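Local coordinates for protein endoglucanase, family GH5 (Zobellia galactanivorans, PDB 6GL2) that hydrolyses hemicelluloses, probably including mixed-linked glucan, as a member of glycoside hydrolase family 5, at residues T67-I72 and H107-W112; N208-Y213 and R260-V265; G274-T279 and P305-N310. All blocks are in the same frame, centred on the assembly; numbering follows the deposited sequence. Where two conformers were deposited one is given.

All three contacts belong to one (beta/alpha)8 barrel. Contact 1 joins the loops that follow strands 61-64 and 101-105. Contact 3 joins strands 271-276 and 304-307 and the turns just beyond them. These two touch: His107 CE1 lies 3.4 Å from Glu275 OE2, so the loops of contact 1 reach the C-terminal mouth of the barrel, where family 5 enzymes hold their active site. Contact 2 lies in the outer helical layer, its centre about 21 Å from that of contact 3 and about 28 Å from that of contact 1. The side chain of Ser278 is about 10 Å from that of Asp240, which binds magnesium in this protein, though none is bound here.

Contact 1 of 3, residues T67-I72 and H107-W112; sequences TWKFHI and HHDETW
Asp109 meets the backbone of Trp68 and Lys69 with both oxygens of its carboxylate. This carboxylate carries most of the polar bonding between the two loops. OD2 accepts the N-H of Trp68 through its syn lone pair, with Trp68 N to Asp109 OD2 at 2.9 Å and a nearly straight bond of 169°. OD1 takes a weak, bent bond from Lys69 N. It also accepts the indole N-H within its own segment, Trp112 NE1 to Asp109 OD1 being 2.8 Å. That donor comes from above the carboxylate plane. The CG of Asp109 stands anti to its carbonyl carbon (chi1 -79°), which sets it beside the N-H groups of Trp68 and Lys69. Trp68 CD1 has Asp109 OD2 near its ring plane, while its NE1 bonds Asn105 O.

A separate hydrogen bond joins His108 to Thr67. His108 N donates to Thr67 OG1 over 3.0 Å, and the same hydroxyl is bonded to Asp32 O. His108 is the centre of an inverse gamma turn, closed by the bond from Asp109 N to His107 O.

Apolar contacts complete the joint. Ile72 and Trp112 meet tip to tip, Ile72 CD1 lying 3.6 Å from Trp112 CZ2. Lys69 CB approaches the edge of the same indole at NE1, 3.9 Å away. Ile72 and Trp112 also rest on helix 117-137.

The two loops follow strands 61-64 and 101-105 of the barrel, and they are joined here without a salt bridge between them. A buried carboxylate is met instead by the N-H of Trp68, more weakly by that of Lys69, and by an indole N-H. Such a setting would probably favour the ionised aspartate and hold its plane against rotation.

Contact 2 of 3, residues N208-Y213 and R260-V265; sequences NALNDY and RDKFIV
Leu210 and Lys262 mark the nearest backbone approach of two helices, their CA atoms 7.2 Å apart. The helices belong to the outer layer of the (beta/alpha)8 barrel. Helix 207-212 leads into strand 222-227, and helix 246-266 leads into strand 271-276. The axes of the short segments 208-212 and 260-265 pass 10.7 Å apart and run nearly parallel, at 20°. Residues 260-265 contain a wider pi-type turn, closed by Val265 N to Arg260 O at 2.9 Å.

The inner part of the contact is apolar. Phe263 forms a T-shaped pair with Tyr213, turning its edge toward the tyrosine face. The ring centroids are 5.4 Å apart and the planes make an angle of 78°. Phe263 CE1 and Tyr213 CD2 are the nearest atoms of the pair, at 3.8 Å. The far end of the Phe263 ring, CE2 and CZ, meets Leu210, whose CG lies 3.7 Å from Phe263 CZ. Leu210 CD1 touches the same two ring atoms. Val224 and Val226 of strand 222-227 lie against Phe263, and the Tyr213 hydroxyl bonds Val198 O. This part therefore packs the helices onto the barrel strands.

Lys262 forms the outer part. Its side chain and that of Leu210 slide past each other in opposite directions. The chain bends at CD (chi2 69°) and is otherwise extended. Its methylene groups stay beside Leu210 while the ammonium reaches Asn211 on the more exposed side. There NZ is shared between two partners, a salt bridge to Glu266 and a bond to Asn211. The lysine crosses Asn211 at about a right angle, and its NZ donates to Asn211 OD1 over 3.2 Å. One atom back, Lys262 CE lies 3.4 Å from Leu210 O.

Contact 3 of 3, residues G274-T279 and P305-N310; sequences GEWGST and PIWWDN
The carbonyl oxygen of Trp276 accepts the N-H of Trp308 at 2.9 Å from Trp276 O to Trp308 N, with an angle of 174° at the hydrogen. A CA-H of Trp307 also approaches that oxygen. Below this bond the strands are held more loosely. Trp276 N gives Ile306 O a weak bond, and Glu275 CA lies 3.3 Å from Ile306 O.

Trp276 and Trp307 pack on one another. Trp307 turns its edge toward the face of Trp276 in a T-shaped pair, six-membered centroids 5.1 Å apart and planes at 83°. The nearest ring atoms are Trp276 CH2 and Trp307 CE3, at 3.7 Å. CG of Trp276 turns toward segment 305-310 (chi1 67°), and Trp307 CA lies over the five-membered ring. An alanine in place of Trp276 would probably open a gap beside Pro305 and leave the edge of Trp307 without its facing ring. Gly277 CA sits over the Trp307 ring, 3.8 Å from the six-membered centroid, and its backbone angles call for glycine.

Glu275 lies alongside Trp308, pointing the same way, and its carboxylate is bonded by Arg63 and Tyr229. Strands 271-276 and 304-307, with helix 284-301 between them, form the last beta-alpha-beta unit of the barrel. The place of Glu275 at the end of the seventh strand is consistent with its being the catalytic nucleophile, as in other family 5 enzymes.

Contact 1 of 3, residues T67-I72 and H107-W112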
loop_
_atom_site.group_PDB
_atom_site.type_symbol
_atom_site.label_atom_id
_atom_site.label_comp_id
_atom_site.label_asym_id
_atom_site.label_seq_id
_atom_site.Cartn_x
_atom_site.Cartn_y
_atom_site.Cartn_z
ATOM N N THR A 67 2.294 11.185 -0.785
ATOM C CA THR A 67 1.552 12.169 0.044
ATOM C C THR A 67 1.346 13.393 -0.838
ATOM O O THR A 67 2.298 13.901 -1.437
ATOM C CB THR A 67 2.279 12.480 1.355
ATOM O OG1 THR A 67 2.277 11.300 2.164
ATOM C CG2 THR A 67 1.604 13.678 2.102
ATOM N N TRP A 68 0.117 13.824 -0.959
ATOM C CA TRP A 68 -0.273 14.870 -1.922
ATOM C C TRP A 68 -0.485 16.205 -1.246
ATOM O O TRP A 68 -0.490 17.207 -1.938
ATOM C CB TRP A 68 -1.571 14.438 -2.677
ATOM C CG TRP A 68 -1.368 13.178 -3.436
ATOM C CD1 TRP A 68 -1.540 11.897 -2.972
ATOM C CD2 TRP A 68 -0.918 13.002 -4.806
ATOM N NE1 TRP A 68 -1.230 11.000 -3.934
ATOM C CE2 TRP A 68 -0.864 11.601 -5.069
ATOM C CE3 TRP A 68 -0.554 13.903 -5.801
ATOM C CZ2 TRP A 68 -0.429 11.072 -6.281
ATOM C CZ3 TRP A 68 -0.090 13.378 -7.012
ATOM C CH2 TRP A 68 -0.115 11.996 -7.254
ATOM N N LYS A 69 -0.692 16.245 0.052
ATOM C CA LYS A 69 -1.113 17.477 0.785
ATOM C C LYS A 69 -0.299 18.717 0.435
ATOM O O LYS A 69 -0.871 19.783 0.166
ATOM C CB LYS A 69 -1.112 17.192 2.303
ATOM C CG LYS A 69 -1.595 18.422 3.085
ATOM C CD LYS A 69 -1.686 18.182 4.559
ATOM C CE LYS A 69 -1.908 19.490 5.351
ATOM N NZ LYS A 69 -1.871 20.740 4.495
ATOM N N PHE A 70 0.980 18.594 0.377
ATOM C CA PHE A 70 1.769 19.788 0.188
ATOM C C PHE A 70 1.770 20.264 -1.243
ATOM O O PHE A 70 2.473 21.223 -1.583
ATOM C CB PHE A 70 3.170 19.570 0.736
ATOM C CG PHE A 70 3.190 19.367 2.226
ATOM C CD1 PHE A 70 3.192 20.456 3.026
ATOM C CD2 PHE A 70 3.193 18.119 2.787
ATOM C CE1 PHE A 70 3.202 20.306 4.377
ATOM C CE2 PHE A 70 3.148 17.937 4.157
ATOM C CZ PHE A 70 3.157 19.069 4.918
ATOM N N HIS A 71 1.075 19.592 -2.131
ATOM C CA HIS A 71 1.015 19.894 -3.559
ATOM C C HIS A 71 -0.371 20.076 -4.054
ATOM O O HIS A 71 -0.553 19.968 -5.285
ATOM C CB HIS A 71 1.862 18.939 -4.350
ATOM C CG HIS A 71 3.261 18.777 -3.862
ATOM N ND1 HIS A 71 4.249 19.586 -4.234
ATOM C CD2 HIS A 71 3.758 17.964 -2.847
ATOM C CE1 HIS A 71 5.359 19.202 -3.555
ATOM N NE2 HIS A 71 5.018 18.217 -2.716
ATOM N N ILE A 72 -1.384 20.265 -3.237
ATOM C CA ILE A 72 -2.754 20.469 -3.635
ATOM C C ILE A 72 -3.111 21.887 -3.304
ATOM O O ILE A 72 -2.882 22.393 -2.178
ATOM C CB ILE A 72 -3.678 19.516 -2.921
ATOM C CG1 ILE A 72 -3.474 18.011 -3.292
ATOM C CG2 ILE A 72 -5.151 19.921 -3.116
ATOM C CD1 ILE A 72 -4.061 16.993 -2.376
ATOM N N HIS A 107 -1.343 8.693 0.467
ATOM C CA HIS A 107 -0.666 8.129 1.642
ATOM C C HIS A 107 -0.903 8.912 2.907
ATOM O O HIS A 107 -2.059 8.836 3.451
ATOM C CB HIS A 107 0.855 7.883 1.329
ATOM C CG HIS A 107 1.462 6.843 2.185
ATOM N ND1 HIS A 107 1.251 5.515 1.958
ATOM C CD2 HIS A 107 2.254 6.949 3.285
ATOM C CE1 HIS A 107 1.959 4.838 2.878
ATOM N NE2 HIS A 107 2.498 5.698 3.731
ATOM N N HIS A 108 -0.085 9.865 3.319
ATOM C CA HIS A 108 -0.183 10.547 4.649
ATOM C C HIS A 108 -0.992 11.762 4.483
ATOM O O HIS A 108 -0.621 12.905 4.842
ATOM C CB HIS A 108 1.165 10.937 5.259
ATOM C CG HIS A 108 2.010 9.777 5.731
ATOM N ND1 HIS A 108 1.518 8.667 6.417
ATOM C CD2 HIS A 108 3.366 9.552 5.563
ATOM C CE1 HIS A 108 2.574 7.860 6.720
ATOM N NE2 HIS A 108 3.671 8.384 6.199
ATOM N N ASP A 109 -2.241 11.604 4.087
ATOM C CA ASP A 109 -3.160 12.703 3.710
ATOM C C ASP A 109 -4.351 12.756 4.655
ATOM O O ASP A 109 -5.416 13.327 4.356
ATOM C CB ASP A 109 -3.512 12.597 2.222
ATOM C CG ASP A 109 -2.392 13.140 1.342
ATOM O OD1 ASP A 109 -2.180 14.394 1.408
ATOM O OD2 ASP A 109 -1.806 12.361 0.634
ATOM N N GLU A 110 -4.212 12.133 5.821
ATOM C CA GLU A 110 -5.337 12.019 6.787
ATOM C C GLU A 110 -5.867 13.404 7.219
ATOM O O GLU A 110 -7.065 13.498 7.486
ATOM C CB GLU A 110 -4.847 11.286 8.052
ATOM C CG GLU A 110 -4.404 9.852 7.950
ATOM C CD GLU A 110 -3.047 9.633 7.255
ATOM O OE1 GLU A 110 -2.130 10.515 7.254
ATOM O OE2 GLU A 110 -2.941 8.492 6.715
ATOM N N THR A 111 -5.069 14.472 7.196
ATOM C CA THR A 111 -5.522 15.772 7.726
ATOM C C THR A 111 -6.638 16.329 6.871
ATOM O O THR A 111 -7.447 17.101 7.416
ATOM C CB THR A 111 -4.414 16.752 7.856
ATOM O OG1 THR A 111 -3.683 16.901 6.621
ATOM C CG2 THR A 111 -3.440 16.256 8.999
ATOM N N TRP A 112 -6.775 15.927 5.621
ATOM C CA TRP A 112 -7.906 16.425 4.771
ATOM C C TRP A 112 -8.826 15.295 4.436
ATOM O O TRP A 112 -9.659 15.419 3.517
ATOM C CB TRP A 112 -7.437 17.227 3.541
ATOM C CG TRP A 112 -6.488 16.529 2.577
ATOM C CD1 TRP A 112 -5.108 16.399 2.665
ATOM C CD2 TRP A 112 -6.823 15.737 1.401
ATOM N NE1 TRP A 112 -4.628 15.682 1.606
ATOM C CE2 TRP A 112 -5.571 15.250 0.826
ATOM C CE3 TRP A 112 -8.017 15.407 0.762
ATOM C CZ2 TRP A 112 -5.550 14.471 -0.331
ATOM C CZ3 TRP A 112 -7.981 14.623 -0.385
ATOM C CH2 TRP A 112 -6.788 14.175 -0.924
#

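Contact 2 of 3, residues N208-Y213 and R260-V265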
loop_
_atom_site.group_PDB
_atom_site.type_symbol
_atom_site.label_atom_id
_atom_site.label_comp_id
_atom_site.label_asym_id
_atom_site.label_seq_id
_atom_site.Cartn_x
_atom_site.Cartn_y
_atom_site.Cartn_z
ATOM N N ASN A 208 -13.914 -6.201 12.950
ATOM C CA ASN A 208 -14.937 -5.210 12.626
ATOM C C ASN A 208 -14.642 -4.468 11.317
ATOM O O ASN A 208 -15.524 -4.258 10.496
ATOM C CB ASN A 208 -15.200 -4.189 13.742
ATOM C CG ASN A 208 -13.965 -3.596 14.308
ATOM O OD1 ASN A 208 -12.833 -3.794 13.785
ATOM N ND2 ASN A 208 -14.124 -2.908 15.417
ATOM N N ALA A 209 -13.340 -4.252 11.058
ATOM C CA ALA A 209 -12.949 -3.614 9.801
ATOM C C ALA A 209 -13.214 -4.590 8.631
ATOM O O ALA A 209 -13.682 -4.238 7.579
ATOM C CB ALA A 209 -11.455 -3.214 9.886
ATOM N N LEU A 210 -12.897 -5.897 8.815
ATOM C CA LEU A 210 -13.162 -6.938 7.835
ATOM C C LEU A 210 -14.660 -7.086 7.504
ATOM O O LEU A 210 -15.087 -7.212 6.362
ATOM C CB LEU A 210 -12.599 -8.263 8.305
ATOM C CG LEU A 210 -11.274 -8.633 7.686
ATOM C CD1 LEU A 210 -10.254 -7.501 7.839
ATOM C CD2 LEU A 210 -10.797 -9.957 8.278
ATOM N N ASN A 211 -15.460 -7.022 8.585
ATOM C CA ASN A 211 -16.878 -7.310 8.426
ATOM C C ASN A 211 -17.618 -6.132 7.757
ATOM O O ASN A 211 -18.542 -6.344 6.959
ATOM C CB ASN A 211 -17.477 -7.733 9.801
ATOM C CG ASN A 211 -16.948 -9.140 10.303
ATOM O OD1 ASN A 211 -16.645 -10.042 9.494
ATOM N ND2 ASN A 211 -16.863 -9.335 11.646
ATOM N N ASP A 212 -17.144 -4.883 8.015
ATOM C CA ASP A 212 -17.805 -3.693 7.502
ATOM C C ASP A 212 -17.280 -3.218 6.155
ATOM O O ASP A 212 -17.850 -2.278 5.603
ATOM C CB ASP A 212 -17.745 -2.597 8.535
ATOM C CG ASP A 212 -18.734 -2.825 9.697
ATOM O OD1 ASP A 212 -19.485 -3.828 9.677
ATOM O OD2 ASP A 212 -18.699 -2.013 10.621
ATOM N N TYR A 213 -16.298 -3.873 5.584
ATOM C CA TYR A 213 -15.716 -3.459 4.337
ATOM C C TYR A 213 -16.686 -3.581 3.188
ATOM O O TYR A 213 -17.320 -4.649 3.028
ATOM C CB TYR A 213 -14.571 -4.397 4.109
ATOM C CG TYR A 213 -13.835 -4.241 2.801
ATOM C CD1 TYR A 213 -12.942 -3.211 2.658
ATOM C CD2 TYR A 213 -13.994 -5.124 1.750
ATOM C CE1 TYR A 213 -12.212 -3.054 1.479
ATOM C CE2 TYR A 213 -13.291 -4.962 0.556
ATOM C CZ TYR A 213 -12.368 -3.898 0.455
ATOM O OH TYR A 213 -11.628 -3.818 -0.752
ATOM N N ARG A 260 -7.622 -14.563 4.478
ATOM C CA ARG A 260 -8.015 -15.465 3.399
ATOM C C ARG A 260 -9.490 -15.867 3.466
ATOM O O ARG A 260 -10.256 -15.791 2.523
ATOM C CB ARG A 260 -7.159 -16.759 3.384
ATOM C CG ARG A 260 -7.649 -17.864 2.465
ATOM C CD ARG A 260 -7.102 -19.235 2.871
ATOM N NE ARG A 260 -7.562 -19.712 4.223
ATOM C CZ ARG A 260 -6.992 -20.714 4.892
ATOM N NH1 ARG A 260 -5.915 -21.333 4.376
ATOM N NH2 ARG A 260 -7.444 -21.071 6.084
ATOM N N ASP A 261 -9.859 -16.297 4.671
ATOM C CA ASP A 261 -11.255 -16.792 4.845
ATOM C C ASP A 261 -12.325 -15.764 4.526
ATOM O O ASP A 261 -13.363 -16.046 3.906
ATOM C CB ASP A 261 -11.439 -17.416 6.220
ATOM C CG ASP A 261 -10.625 -18.705 6.412
ATOM O OD1 ASP A 261 -10.116 -19.281 5.444
ATOM O OD2 ASP A 261 -10.514 -19.111 7.622
ATOM N N LYS A 262 -12.067 -14.507 4.933
ATOM C CA LYS A 262 -13.036 -13.421 4.731
ATOM C C LYS A 262 -12.996 -13.003 3.267
ATOM O O LYS A 262 -13.977 -12.998 2.582
ATOM C CB LYS A 262 -12.774 -12.212 5.626
ATOM C CG LYS A 262 -13.707 -11.045 5.376
ATOM C CD LYS A 262 -15.097 -11.490 5.856
ATOM C CE LYS A 262 -16.179 -10.430 5.971
ATOM N NZ LYS A 262 -17.386 -11.119 6.566
ATOM N N PHE A 263 -11.826 -12.571 2.775
ATOM C CA PHE A 263 -11.762 -11.942 1.457
ATOM C C PHE A 263 -11.714 -12.923 0.294
ATOM O O PHE A 263 -12.405 -12.719 -0.682
ATOM C CB PHE A 263 -10.604 -10.952 1.382
ATOM C CG PHE A 263 -10.725 -9.830 2.395
ATOM C CD1 PHE A 263 -11.784 -8.973 2.306
ATOM C CD2 PHE A 263 -9.766 -9.563 3.362
ATOM C CE1 PHE A 263 -11.880 -7.923 3.202
ATOM C CE2 PHE A 263 -9.858 -8.457 4.232
ATOM C CZ PHE A 263 -10.942 -7.670 4.145
ATOM N N ILE A 264 -10.793 -13.840 0.361
ATOM C CA ILE A 264 -10.566 -14.751 -0.727
ATOM C C ILE A 264 -11.693 -15.806 -0.865
ATOM O O ILE A 264 -12.204 -16.026 -1.979
ATOM C CB ILE A 264 -9.195 -15.477 -0.616
ATOM C CG1 ILE A 264 -8.030 -14.417 -0.614
ATOM C CG2 ILE A 264 -9.066 -16.547 -1.746
ATOM C CD1 ILE A 264 -6.657 -14.894 -0.327
ATOM N N VAL A 265 -12.021 -16.418 0.250
ATOM C CA VAL A 265 -13.059 -17.515 0.255
ATOM C C VAL A 265 -14.440 -16.853 0.308
ATOM O O VAL A 265 -15.194 -16.925 -0.670
ATOM C CB VAL A 265 -12.795 -18.499 1.394
ATOM C CG1 VAL A 265 -13.952 -19.530 1.498
ATOM C CG2 VAL A 265 -11.440 -19.137 1.280
#

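Contact 3 of 3, residues G274-T279 and P305-N310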
loop_
_atom_site.group_PDB
_atom_site.type_symbol
_atom_site.label_atom_id
_atom_site.label_comp_id
_atom_site.label_asym_id
_atom_site.label_seq_id
_atom_site.Cartn_x
_atom_site.Cartn_y
_atom_site.Cartn_z
ATOM N N GLY A 274 -0.184 -4.794 1.404
ATOM C CA GLY A 274 0.562 -3.677 0.792
ATOM C C GLY A 274 1.622 -3.122 1.725
ATOM O O GLY A 274 2.563 -2.453 1.227
ATOM N N GLU A 275 1.598 -3.477 3.003
ATOM C CA GLU A 275 2.687 -3.276 3.907
ATOM C C GLU A 275 2.726 -4.387 4.923
ATOM O O GLU A 275 1.675 -4.844 5.423
ATOM C CB GLU A 275 2.585 -1.970 4.751
ATOM C CG GLU A 275 2.518 -0.723 3.888
ATOM C CD GLU A 275 2.340 0.542 4.709
ATOM O OE1 GLU A 275 2.508 0.550 5.937
ATOM O OE2 GLU A 275 2.045 1.613 4.059
ATOM N N TRP A 276 3.947 -4.761 5.295
ATOM C CA TRP A 276 4.293 -5.634 6.424
ATOM C C TRP A 276 5.786 -5.532 6.583
ATOM O O TRP A 276 6.462 -4.864 5.776
ATOM C CB TRP A 276 3.876 -7.097 6.156
ATOM C CG TRP A 276 4.653 -7.708 5.070
ATOM C CD1 TRP A 276 4.502 -7.507 3.701
ATOM C CD2 TRP A 276 5.783 -8.571 5.198
ATOM N NE1 TRP A 276 5.453 -8.199 3.013
ATOM C CE2 TRP A 276 6.247 -8.880 3.870
ATOM C CE3 TRP A 276 6.362 -9.222 6.258
ATOM C CZ2 TRP A 276 7.307 -9.779 3.640
ATOM C CZ3 TRP A 276 7.451 -10.087 6.052
ATOM C CH2 TRP A 276 7.876 -10.403 4.747
ATOM N N GLY A 277 6.333 -6.173 7.619
ATOM C CA GLY A 277 7.737 -6.271 7.865
ATOM C C GLY A 277 8.071 -6.078 9.308
ATOM O O GLY A 277 7.148 -6.074 10.138
ATOM N N SER A 278 9.364 -6.065 9.610
ATOM C CA SER A 278 9.781 -5.903 11.010
ATOM C C SER A 278 10.820 -4.855 11.117
ATOM O O SER A 278 11.677 -4.750 10.253
ATOM C CB SER A 278 10.295 -7.261 11.591
ATOM O OG SER A 278 11.376 -7.724 10.817
ATOM N N THR A 279 10.818 -4.114 12.184
ATOM C CA THR A 279 11.837 -3.123 12.478
ATOM C C THR A 279 13.088 -3.866 13.016
ATOM O O THR A 279 12.988 -4.985 13.526
ATOM C CB THR A 279 11.285 -2.104 13.478
ATOM O OG1 THR A 279 12.076 -0.898 13.379
ATOM C CG2 THR A 279 11.166 -2.625 14.939
ATOM N N PRO A 305 2.702 -10.147 -1.018
ATOM C CA PRO A 305 3.332 -9.456 0.103
ATOM C C PRO A 305 4.208 -8.292 -0.390
ATOM O O PRO A 305 5.125 -8.512 -1.222
ATOM C CB PRO A 305 4.253 -10.593 0.703
ATOM C CG PRO A 305 4.569 -11.463 -0.487
ATOM C CD PRO A 305 3.518 -11.261 -1.527
ATOM N N ILE A 306 4.111 -7.144 0.264
ATOM C CA ILE A 306 4.888 -5.923 -0.092
ATOM C C ILE A 306 5.567 -5.414 1.160
ATOM O O ILE A 306 4.939 -4.800 2.006
ATOM C CB ILE A 306 4.014 -4.881 -0.809
ATOM C CG1 ILE A 306 3.175 -5.454 -1.940
ATOM C CG2 ILE A 306 4.935 -3.764 -1.259
ATOM C CD1 ILE A 306 2.444 -4.435 -2.782
ATOM N N TRP A 307 6.873 -5.689 1.263
ATOM C CA TRP A 307 7.639 -5.260 2.405
ATOM C C TRP A 307 7.718 -3.749 2.536
ATOM O O TRP A 307 7.925 -3.025 1.510
ATOM C CB TRP A 307 9.080 -5.805 2.273
ATOM C CG TRP A 307 10.043 -5.389 3.338
ATOM C CD1 TRP A 307 10.800 -4.220 3.415
ATOM C CD2 TRP A 307 10.381 -6.108 4.547
ATOM N NE1 TRP A 307 11.546 -4.197 4.547
ATOM C CE2 TRP A 307 11.290 -5.277 5.300
ATOM C CE3 TRP A 307 9.958 -7.324 5.122
ATOM C CZ2 TRP A 307 11.863 -5.684 6.480
ATOM C CZ3 TRP A 307 10.543 -7.714 6.314
ATOM C CH2 TRP A 307 11.454 -6.909 6.970
ATOM N N TRP A 308 7.506 -3.154 3.736
ATOM C CA TRP A 308 7.701 -1.748 4.013
ATOM C C TRP A 308 9.139 -1.426 4.220
ATOM O O TRP A 308 9.754 -1.909 5.154
ATOM C CB TRP A 308 6.862 -1.288 5.264
ATOM C CG TRP A 308 7.064 0.108 5.574
ATOM C CD1 TRP A 308 7.703 0.666 6.627
ATOM C CD2 TRP A 308 6.584 1.208 4.768
ATOM N NE1 TRP A 308 7.738 2.004 6.511
ATOM C CE2 TRP A 308 7.018 2.399 5.426
ATOM C CE3 TRP A 308 5.833 1.313 3.630
ATOM C CZ2 TRP A 308 6.763 3.654 4.893
ATOM C CZ3 TRP A 308 5.529 2.572 3.124
ATOM C CH2 TRP A 308 5.952 3.720 3.788
ATOM N N ASP A 309 9.696 -0.591 3.332
ATOM C CA ASP A 309 11.129 -0.177 3.438
ATOM C C ASP A 309 11.163 1.326 3.542
ATOM O O ASP A 309 10.661 2.009 2.638
ATOM C CB ASP A 309 11.906 -0.670 2.206
ATOM C CG ASP A 309 13.382 -0.389 2.286
ATOM O OD1 ASP A 309 13.719 0.809 2.592
ATOM O OD2 ASP A 309 14.271 -1.250 2.037
ATOM N N ASN A 310 11.587 1.902 4.665
ATOM C CA ASN A 310 11.637 3.316 4.833
ATOM C C ASN A 310 12.953 3.943 4.616
ATOM O O ASN A 310 13.169 5.148 4.946
ATOM C CB ASN A 310 11.006 3.750 6.184
ATOM C CG ASN A 310 11.788 3.361 7.360
ATOM O OD1 ASN A 310 12.824 2.711 7.270
ATOM N ND2 ASN A 310 11.360 3.820 8.528
#